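Local atomic coordinates of periplasmic beta-glucosidase (Pseudomonas aeruginosa, PDB entry 6R5T), a protein that probably hydrolyses terminal, non-reducing beta-D-glucosyl residues to release beta-D-glucose, as a periplasmic member of glycoside hydrolase family 3. Residues Ala8-Arg13 / Leu70-Phe75; Arg625-Arg630 / Ala635-Arg640; Ala696-Tyr701 / Arg728-Leu733. The protein carries 1 engineered substitution. All coordinates share one frame; numbering follows the deposited sequence.

Contact 1: residues Ala8-Arg13 / Leu70-Phe75; sequences ASLMAR and LKIPLF
Leu70 lays one methyl, CD2, against the flat of the Arg13 guanidinium: the carbon sits 3.6 Å above the plane and over its centre, with CZ of Arg13 3.7 Å from CD2 of Leu70. The two side chains cross at a slant, and it is the arginine's bend at chi3 (63°), after an extended chi2, that turns the face of the group onto the leucine. No hydrogen bond joins the segments; the methyl simply packs on the guanidinium face. The other methyl of Leu70, CD1, turns to the helix and stands 4.4 Å from CD1 of Leu10. Residues 8-12 belong to the N-terminal helix 2-12, whereas 70-74 is the irregular link that leads into strand 75-78 of the parallel, TIM-barrel-type domain of family 3 glycosidases, so the contact docks an N-terminal helix onto a helix-to-strand connection of the barrel. Leu10 divides its methyls between two partners, for its CD2 lies 4.3 Å from CD1 of Ile72. The CG of Leu10 lies anti to the backbone N (chi1 179°), carrying both methyls out from the helix toward the link. Met14 packs on Leu70 and Ile72 as well, while the backbone O of Arg13 accepts a hydrogen bond from Arg69.

Contact 2: residues Arg625-Arg630 / Ala635-Arg640; sequences RLSSER and ATLEAR
Antiparallel strands 619-626 and 636-645 pair here in a three-stranded sheet of the C-terminal region, and the contact catches the first strand as it leaves its partner. Arg625 and Arg640 form a hydrogen-bonded pair: Arg625 N to Arg640 O is 3.0 Å, and Arg640 N reaches Arg625 O at 2.8 Å in an almost straight bond (177°). Beyond the non-hydrogen-bonded pair Leu626-Ala639, Ser627 N still gives its hydrogen to Glu638 O (2.8 Å), but then the serine side chain takes over from the backbone. With OG placed between its own N and carbonyl carbon (chi1 57°), Ser627 accepts the Glu638 N-H at OG, 3.0 Å from N to OG and nearly straight. On the apolar face, CD2 of Leu626 touches CB of Ala639 at 3.7 Å and lies 4.2 Å from CD2 of Leu637; Phe730 packs on both leucines. The other face is charged: Arg640 NH2 meets Glu638 OE1 at 2.8 Å, on the syn side yet 32° out of the carboxylate plane, while Arg640 NH1 bridges to Glu688. An apolar face laid on strand 725-732 and a charged one turned away are consistent with the beta sandwich of a fibronectin type III-like domain.

Contact 3: residues Ala696-Tyr701 / Arg728-Leu733; sequences ADLKFY and RSFTLL
The backbones stay well apart, Leu698 and Leu732 coming nearest at 9.1 Å between their CA atoms, and no hydrogen bond spans the gap; segment 696-701 is mostly a loop or turn leading to the short strand 700-701, while 728-732 is the end of strand 725-732. What bridges the distance is a single side chain, Leu698, which reaches across and parts its two methyls between two residues of the strand. CD2 of Leu698 points at the rim of the Phe730 ring, 4.1 Å from CZ and close to the ring plane, so the leucine meets the aromatic edge and not its pi face. The two side chains come from opposite directions: Phe730 has its CG between the backbone N and the carbonyl carbon (chi1 71°), and CZ, the far corner of the ring, does the touching. CD1 of Leu698 stands 4.0 Å from CD2 of Leu732 and 4.1 Å from CD1 of Leu732, nestling against both branches as the two leucines cross at a slant.

All three residues are buried, consistent with the hydrophobic filling of a fibronectin type III-like domain. Phe730 and Leu732, two apart on a strand, face the same way into it, and the connection that follows strand 686-694 drops Leu698 onto them. Phe714, from the neighbouring strand 712-719, touches both Leu698 and Leu732, and Leu631 of strand 630-631 packs on Phe730 and Leu732. The bound magnesium ion is not far off, about 7 Å from the side chain of Leu732, and the Leu698 side chain is about 6 Å from that of Asp661, one of its binding residues.

Contacts 2 and 3 are neighbours, their centres 11 Å apart, and share the C-terminal beta region: Glu629 O of contact 2 probably accepts a hydrogen bond from Thr731 N of contact 3. Contact 1 stands alone on the catalytic-barrel side, about 40 Å from contact 2 and 29 Å from contact 3 between nearest atoms. Contact 3 is wholly buried and purely apolar, whereas contact 1 is partly buried, with an exposed arginine at its margin. Contact 2 differs from both in relying on hydrogen bonds, mostly between backbone atoms, with an apolar face turned to the core and an ionic one on the other side.

Contact 1: residues Ala8-Arg13 / Leu70-Phe75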
loop_
_atom_site.group_PDB
_atom_site.type_symbol
_atom_site.label_atom_id
_atom_site.label_comp_id
_atom_site.label_asym_id
_atom_site.label_seq_id
_atom_site.Cartn_x
_atom_site.Cartn_y
_atom_site.Cartn_z
ATOM N N ALA A 8 -26.000 -11.846 38.677
ATOM C CA ALA A 8 -26.192 -10.710 39.605
ATOM C C ALA A 8 -26.010 -11.207 41.050
ATOM O O ALA A 8 -25.385 -10.482 41.823
ATOM C CB ALA A 8 -27.557 -10.096 39.403
ATOM N N SER A 9 -26.495 -12.390 41.401
ATOM C CA SER A 9 -26.388 -12.920 42.777
ATOM C C SER A 9 -24.909 -13.179 43.044
ATOM O O SER A 9 -24.396 -12.782 44.111
ATOM C CB SER A 9 -27.224 -14.159 42.985
ATOM O OG SER A 9 -26.886 -14.840 44.208
ATOM N N LEU A 10 -24.210 -13.801 42.089
ATOM C CA LEU A 10 -22.768 -14.064 42.287
ATOM C C LEU A 10 -22.004 -12.746 42.407
ATOM O O LEU A 10 -21.150 -12.608 43.325
ATOM C CB LEU A 10 -22.215 -14.935 41.162
ATOM C CG LEU A 10 -20.724 -15.243 41.261
ATOM C CD1 LEU A 10 -20.346 -15.865 42.586
ATOM C CD2 LEU A 10 -20.387 -16.252 40.181
ATOM N N MET A 11 -22.242 -11.771 41.526
ATOM C CA MET A 11 -21.484 -10.496 41.587
ATOM C C MET A 11 -21.772 -9.713 42.879
ATOM O O MET A 11 -20.875 -9.031 43.310
ATOM C CB MET A 11 -21.799 -9.647 40.359
ATOM C CG MET A 11 -21.095 -10.274 39.189
ATOM S SD MET A 11 -21.197 -9.311 37.706
ATOM C CE MET A 11 -20.274 -7.841 38.153
ATOM N N ALA A 12 -22.964 -9.853 43.451
ATOM C CA ALA A 12 -23.311 -9.189 44.735
ATOM C C ALA A 12 -22.453 -9.772 45.857
ATOM O O ALA A 12 -22.365 -9.135 46.908
ATOM C CB ALA A 12 -24.807 -9.309 45.045
ATOM N N ARG A 13 -21.854 -10.940 45.679
ATOM C CA ARG A 13 -21.011 -11.576 46.715
ATOM C C ARG A 13 -19.552 -11.125 46.593
ATOM O O ARG A 13 -18.727 -11.443 47.480
ATOM C CB ARG A 13 -21.072 -13.099 46.588
ATOM C CG ARG A 13 -22.465 -13.707 46.613
ATOM C CD ARG A 13 -22.423 -15.224 46.520
ATOM N NE ARG A 13 -21.733 -15.711 47.681
ATOM C CZ ARG A 13 -21.432 -16.966 47.959
ATOM N NH1 ARG A 13 -21.797 -17.921 47.133
ATOM N NH2 ARG A 13 -20.756 -17.230 49.065
ATOM N N LEU A 70 -14.754 -18.159 46.639
ATOM C CA LEU A 70 -15.986 -18.371 45.826
ATOM C C LEU A 70 -15.918 -19.559 44.857
ATOM O O LEU A 70 -16.981 -19.930 44.355
ATOM C CB LEU A 70 -16.314 -17.077 45.073
ATOM C CG LEU A 70 -16.751 -15.911 45.956
ATOM C CD1 LEU A 70 -16.941 -14.643 45.142
ATOM C CD2 LEU A 70 -18.030 -16.258 46.695
ATOM N N LYS A 71 -14.749 -20.127 44.624
ATOM C CA LYS A 71 -14.567 -21.340 43.799
ATOM C C LYS A 71 -15.098 -21.082 42.382
ATOM O O LYS A 71 -15.720 -21.965 41.818
ATOM C CB LYS A 71 -15.250 -22.542 44.476
ATOM C CG LYS A 71 -14.712 -22.725 45.906
ATOM C CD LYS A 71 -15.426 -23.696 46.778
ATOM C CE LYS A 71 -14.824 -23.730 48.174
ATOM N NZ LYS A 71 -15.094 -22.472 48.899
ATOM N N ILE A 72 -14.862 -19.894 41.837
ATOM C CA ILE A 72 -15.313 -19.591 40.447
ATOM C C ILE A 72 -14.375 -20.354 39.518
ATOM O O ILE A 72 -13.164 -20.153 39.568
ATOM C CB ILE A 72 -15.304 -18.073 40.180
ATOM C CG1 ILE A 72 -16.301 -17.332 41.086
ATOM C CG2 ILE A 72 -15.589 -17.814 38.716
ATOM C CD1 ILE A 72 -16.192 -15.858 41.024
ATOM N N PRO A 73 -14.917 -21.214 38.629
ATOM C CA PRO A 73 -14.075 -22.024 37.758
ATOM C C PRO A 73 -13.337 -21.178 36.707
ATOM O O PRO A 73 -13.803 -20.091 36.344
ATOM C CB PRO A 73 -15.024 -22.935 37.026
ATOM C CG PRO A 73 -16.287 -22.166 37.006
ATOM C CD PRO A 73 -16.337 -21.456 38.362
ATOM N N LEU A 74 -12.183 -21.681 36.322
ATOM C CA LEU A 74 -11.421 -21.097 35.190
ATOM C C LEU A 74 -12.097 -21.530 33.908
ATOM O O LEU A 74 -12.747 -22.585 33.875
ATOM C CB LEU A 74 -9.999 -21.665 35.223
ATOM C CG LEU A 74 -9.214 -21.304 36.468
ATOM C CD1 LEU A 74 -8.040 -22.239 36.602
ATOM C CD2 LEU A 74 -8.763 -19.861 36.432
ATOM N N PHE A 75 -11.850 -20.757 32.851
ATOM C CA PHE A 75 -11.871 -21.359 31.499
ATOM C C PHE A 75 -10.439 -21.440 30.958
ATOM O O PHE A 75 -9.538 -20.697 31.383
ATOM C CB PHE A 75 -12.864 -20.666 30.565
ATOM C CG PHE A 75 -12.469 -19.314 30.048
ATOM C CD1 PHE A 75 -11.526 -19.167 29.050
ATOM C CD2 PHE A 75 -13.117 -18.175 30.484
ATOM C CE1 PHE A 75 -11.225 -17.907 28.536
ATOM C CE2 PHE A 75 -12.806 -16.917 29.999
ATOM C CZ PHE A 75 -11.856 -16.780 29.019
#

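Contact 2: residues Arg625-Arg630 / Ala635-Arg640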
loop_
_atom_site.group_PDB
_atom_site.type_symbol
_atom_site.label_atom_id
_atom_site.label_comp_id
_atom_site.label_asym_id
_atom_site.label_seq_id
_atom_site.Cartn_x
_atom_site.Cartn_y
_atom_site.Cartn_z
ATOM N N ARG A 625 -29.020 -17.017 -17.681
ATOM C CA ARG A 625 -30.400 -16.499 -17.852
ATOM C C ARG A 625 -30.906 -15.958 -16.517
ATOM O O ARG A 625 -30.831 -16.651 -15.495
ATOM C CB ARG A 625 -31.259 -17.623 -18.442
ATOM C CG ARG A 625 -30.818 -18.062 -19.843
ATOM C CD ARG A 625 -31.084 -17.018 -20.936
ATOM N NE ARG A 625 -30.715 -17.379 -22.320
ATOM C CZ ARG A 625 -29.668 -16.882 -23.011
ATOM N NH1 ARG A 625 -28.833 -16.010 -22.456
ATOM N NH2 ARG A 625 -29.444 -17.273 -24.264
ATOM N N LEU A 626 -31.485 -14.753 -16.528
ATOM C CA LEU A 626 -32.118 -14.170 -15.336
ATOM C C LEU A 626 -33.639 -14.358 -15.442
ATOM O O LEU A 626 -34.157 -14.300 -16.572
ATOM C CB LEU A 626 -31.775 -12.685 -15.247
ATOM C CG LEU A 626 -30.296 -12.342 -15.261
ATOM C CD1 LEU A 626 -30.106 -10.835 -15.074
ATOM C CD2 LEU A 626 -29.564 -13.114 -14.173
ATOM N N SER A 627 -34.296 -14.514 -14.307
ATOM C CA SER A 627 -35.752 -14.798 -14.222
ATOM C C SER A 627 -36.546 -13.558 -14.665
ATOM O O SER A 627 -37.686 -13.726 -15.095
ATOM C CB SER A 627 -36.160 -15.236 -12.860
ATOM O OG SER A 627 -35.817 -14.283 -11.909
ATOM N N SER A 628 -35.978 -12.354 -14.587
ATOM C CA SER A 628 -36.615 -11.160 -15.174
ATOM C C SER A 628 -35.590 -10.057 -15.408
ATOM O O SER A 628 -34.475 -10.135 -14.883
ATOM C CB SER A 628 -37.802 -10.663 -14.371
ATOM O OG SER A 628 -37.431 -9.969 -13.209
ATOM N N GLU A 629 -36.021 -9.069 -16.165
ATOM C CA GLU A 629 -35.198 -7.909 -16.545
ATOM C C GLU A 629 -35.353 -6.814 -15.500
ATOM O O GLU A 629 -34.552 -5.895 -15.547
ATOM C CB GLU A 629 -35.607 -7.436 -17.934
ATOM C CG GLU A 629 -35.106 -8.367 -19.032
ATOM C CD GLU A 629 -35.167 -7.821 -20.453
ATOM O OE1 GLU A 629 -34.953 -6.588 -20.645
ATOM O OE2 GLU A 629 -35.408 -8.636 -21.378
ATOM N N ARG A 630 -36.357 -6.923 -14.626
ATOM C CA ARG A 630 -36.688 -5.885 -13.641
ATOM C C ARG A 630 -36.873 -6.560 -12.301
ATOM O O ARG A 630 -37.379 -7.698 -12.265
ATOM C CB ARG A 630 -37.942 -5.152 -14.106
ATOM C CG ARG A 630 -37.692 -4.301 -15.332
ATOM C CD ARG A 630 -39.000 -3.965 -16.029
ATOM N NE ARG A 630 -39.247 -2.554 -15.832
ATOM C CZ ARG A 630 -40.440 -1.978 -15.767
ATOM N NH1 ARG A 630 -40.507 -0.671 -15.555
ATOM N NH2 ARG A 630 -41.553 -2.689 -15.890
ATOM N N ALA A 635 -38.582 -8.196 -3.677
ATOM C CA ALA A 635 -38.600 -9.436 -4.480
ATOM C C ALA A 635 -37.181 -10.010 -4.574
ATOM O O ALA A 635 -36.214 -9.312 -4.263
ATOM C CB ALA A 635 -39.177 -9.173 -5.838
ATOM N N THR A 636 -37.128 -11.253 -5.011
ATOM C CA THR A 636 -35.902 -12.029 -5.318
ATOM C C THR A 636 -35.891 -12.276 -6.812
ATOM O O THR A 636 -36.955 -12.419 -7.462
ATOM C CB THR A 636 -35.867 -13.324 -4.499
ATOM O OG1 THR A 636 -35.636 -12.896 -3.157
ATOM C CG2 THR A 636 -34.755 -14.276 -4.851
ATOM N N LEU A 637 -34.677 -12.310 -7.337
ATOM C CA LEU A 637 -34.345 -12.623 -8.731
ATOM C C LEU A 637 -33.640 -13.982 -8.701
ATOM O O LEU A 637 -32.905 -14.258 -7.705
ATOM C CB LEU A 637 -33.396 -11.502 -9.193
ATOM C CG LEU A 637 -33.021 -11.507 -10.663
ATOM C CD1 LEU A 637 -33.756 -10.398 -11.384
ATOM C CD2 LEU A 637 -31.522 -11.354 -10.849
ATOM N N GLU A 638 -33.839 -14.782 -9.744
ATOM C CA GLU A 638 -33.017 -16.007 -9.974
ATOM C C GLU A 638 -32.093 -15.803 -11.180
ATOM O O GLU A 638 -32.533 -15.314 -12.234
ATOM C CB GLU A 638 -33.920 -17.229 -10.144
ATOM C CG GLU A 638 -34.697 -17.579 -8.886
ATOM C CD GLU A 638 -35.648 -18.751 -9.074
ATOM O OE1 GLU A 638 -35.880 -19.150 -10.244
ATOM O OE2 GLU A 638 -36.119 -19.280 -8.046
ATOM N N ALA A 639 -30.861 -16.299 -11.049
ATOM C CA ALA A 639 -29.858 -16.393 -12.121
ATOM C C ALA A 639 -29.611 -17.874 -12.324
ATOM O O ALA A 639 -29.218 -18.564 -11.340
ATOM C CB ALA A 639 -28.622 -15.653 -11.716
ATOM N N ARG A 640 -29.894 -18.354 -13.531
ATOM C CA ARG A 640 -29.766 -19.788 -13.811
ATOM C C ARG A 640 -28.701 -20.060 -14.848
ATOM O O ARG A 640 -28.616 -19.378 -15.896
ATOM C CB ARG A 640 -31.090 -20.371 -14.302
ATOM C CG ARG A 640 -32.139 -20.460 -13.213
ATOM C CD ARG A 640 -33.396 -21.181 -13.697
ATOM N NE ARG A 640 -34.406 -21.054 -12.651
ATOM C CZ ARG A 640 -35.105 -22.054 -12.125
ATOM N NH1 ARG A 640 -34.986 -23.289 -12.589
ATOM N NH2 ARG A 640 -35.970 -21.801 -11.157
#

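Contact 3: residues Ala696-Tyr701 / Arg728-Leu733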
loop_
_atom_site.group_PDB
_atom_site.type_symbol
_atom_site.label_atom_id
_atom_site.label_comp_id
_atom_site.label_asym_id
_atom_site.label_seq_id
_atom_site.Cartn_x
_atom_site.Cartn_y
_atom_site.Cartn_z
ATOM N N ALA A 696 -30.616 -7.194 -0.669
ATOM C CA ALA A 696 -29.526 -7.274 0.331
ATOM C C ALA A 696 -28.175 -7.468 -0.381
ATOM O O ALA A 696 -27.151 -6.950 0.100
ATOM C CB ALA A 696 -29.807 -8.416 1.275
ATOM N N ASP A 697 -28.190 -8.157 -1.509
ATOM C CA ASP A 697 -26.967 -8.390 -2.328
ATOM C C ASP A 697 -26.534 -7.095 -3.020
ATOM O O ASP A 697 -25.400 -7.026 -3.544
ATOM C CB ASP A 697 -27.254 -9.454 -3.366
ATOM C CG ASP A 697 -27.506 -10.764 -2.672
ATOM O OD1 ASP A 697 -26.613 -11.190 -1.883
ATOM O OD2 ASP A 697 -28.611 -11.294 -2.860
ATOM N N LEU A 698 -27.393 -6.108 -3.110
ATOM C CA LEU A 698 -27.160 -4.934 -3.976
ATOM C C LEU A 698 -26.774 -3.686 -3.178
ATOM O O LEU A 698 -26.399 -2.685 -3.763
ATOM C CB LEU A 698 -28.438 -4.648 -4.770
ATOM C CG LEU A 698 -29.123 -5.844 -5.437
ATOM C CD1 LEU A 698 -30.397 -5.386 -6.147
ATOM C CD2 LEU A 698 -28.197 -6.575 -6.387
ATOM N N LYS A 699 -26.836 -3.723 -1.847
ATOM C CA LYS A 699 -26.629 -2.510 -1.048
ATOM C C LYS A 699 -25.133 -2.271 -0.783
ATOM O O LYS A 699 -24.321 -3.185 -0.819
ATOM C CB LYS A 699 -27.302 -2.690 0.312
ATOM C CG LYS A 699 -28.802 -2.847 0.244
ATOM C CD LYS A 699 -29.529 -2.402 1.482
ATOM C CE LYS A 699 -31.014 -2.262 1.200
ATOM N NZ LYS A 699 -31.775 -1.792 2.382
ATOM N N PHE A 700 -24.819 -1.042 -0.524
ATOM C CA PHE A 700 -23.470 -0.589 -0.182
ATOM C C PHE A 700 -23.598 0.605 0.750
ATOM O O PHE A 700 -24.636 1.338 0.789
ATOM C CB PHE A 700 -22.686 -0.220 -1.442
ATOM C CG PHE A 700 -23.187 0.997 -2.152
ATOM C CD1 PHE A 700 -24.317 0.949 -2.974
ATOM C CD2 PHE A 700 -22.538 2.215 -2.009
ATOM C CE1 PHE A 700 -24.794 2.091 -3.606
ATOM C CE2 PHE A 700 -22.993 3.341 -2.662
ATOM C CZ PHE A 700 -24.135 3.288 -3.448
ATOM N N TYR A 701 -22.507 0.845 1.452
ATOM C CA TYR A 701 -22.349 2.041 2.303
ATOM C C TYR A 701 -21.883 3.207 1.459
ATOM O O TYR A 701 -20.793 3.164 0.812
ATOM C CB TYR A 701 -21.379 1.792 3.458
ATOM C CG TYR A 701 -21.902 0.807 4.467
ATOM C CD1 TYR A 701 -22.791 1.216 5.445
ATOM C CD2 TYR A 701 -21.588 -0.536 4.368
ATOM C CE1 TYR A 701 -23.299 0.308 6.357
ATOM C CE2 TYR A 701 -22.113 -1.454 5.256
ATOM C CZ TYR A 701 -22.949 -1.018 6.266
ATOM O OH TYR A 701 -23.445 -1.916 7.168
ATOM N N ARG A 728 -25.238 -10.812 -17.686
ATOM C CA ARG A 728 -26.572 -10.300 -18.095
ATOM C C ARG A 728 -26.976 -9.219 -17.114
ATOM O O ARG A 728 -26.539 -9.259 -15.948
ATOM C CB ARG A 728 -27.626 -11.397 -18.007
ATOM C CG ARG A 728 -27.341 -12.586 -18.904
ATOM C CD ARG A 728 -27.416 -12.199 -20.344
ATOM N NE ARG A 728 -28.748 -12.389 -20.851
ATOM C CZ ARG A 728 -29.089 -12.153 -22.124
ATOM N NH1 ARG A 728 -30.329 -12.369 -22.539
ATOM N NH2 ARG A 728 -28.193 -11.677 -22.973
ATOM N N SER A 729 -27.824 -8.304 -17.558
ATOM C CA SER A 729 -28.212 -7.161 -16.718
ATOM C C SER A 729 -29.674 -7.247 -16.287
ATOM O O SER A 729 -30.483 -7.812 -17.010
ATOM C CB SER A 729 -27.949 -5.863 -17.410
ATOM O OG SER A 729 -26.541 -5.725 -17.557
ATOM N N PHE A 730 -29.960 -6.656 -15.146
ATOM C CA PHE A 730 -31.355 -6.359 -14.765
ATOM C C PHE A 730 -31.398 -4.947 -14.207
ATOM O O PHE A 730 -30.374 -4.335 -13.910
ATOM C CB PHE A 730 -31.902 -7.394 -13.797
ATOM C CG PHE A 730 -31.302 -7.332 -12.417
ATOM C CD1 PHE A 730 -30.145 -8.037 -12.134
ATOM C CD2 PHE A 730 -31.891 -6.604 -11.403
ATOM C CE1 PHE A 730 -29.585 -7.990 -10.875
ATOM C CE2 PHE A 730 -31.321 -6.550 -10.146
ATOM C CZ PHE A 730 -30.165 -7.257 -9.890
ATOM N N THR A 731 -32.602 -4.430 -14.050
ATOM C CA THR A 731 -32.827 -3.118 -13.453
ATOM C C THR A 731 -33.576 -3.264 -12.134
ATOM O O THR A 731 -34.616 -3.921 -12.085
ATOM C CB THR A 731 -33.629 -2.233 -14.406
ATOM O OG1 THR A 731 -32.901 -2.069 -15.613
ATOM C CG2 THR A 731 -33.892 -0.878 -13.812
ATOM N N LEU A 732 -33.021 -2.693 -11.071
ATOM C CA LEU A 732 -33.731 -2.562 -9.779
ATOM C C LEU A 732 -34.634 -1.345 -9.902
ATOM O O LEU A 732 -34.145 -0.247 -10.285
ATOM C CB LEU A 732 -32.727 -2.352 -8.645
ATOM C CG LEU A 732 -33.308 -2.220 -7.249
ATOM C CD1 LEU A 732 -33.970 -3.529 -6.827
ATOM C CD2 LEU A 732 -32.230 -1.817 -6.257
ATOM N N LEU A 733 -35.906 -1.515 -9.535
ATOM C CA LEU A 733 -36.915 -0.416 -9.596
ATOM C C LEU A 733 -36.854 0.480 -8.340
ATOM O O LEU A 733 -36.413 -0.060 -7.312
ATOM C CB LEU A 733 -38.294 -1.065 -9.761
ATOM C CG LEU A 733 -38.436 -1.944 -11.001
ATOM C CD1 LEU A 733 -39.766 -2.703 -11.043
ATOM C CD2 LEU A 733 -38.229 -1.139 -12.269
#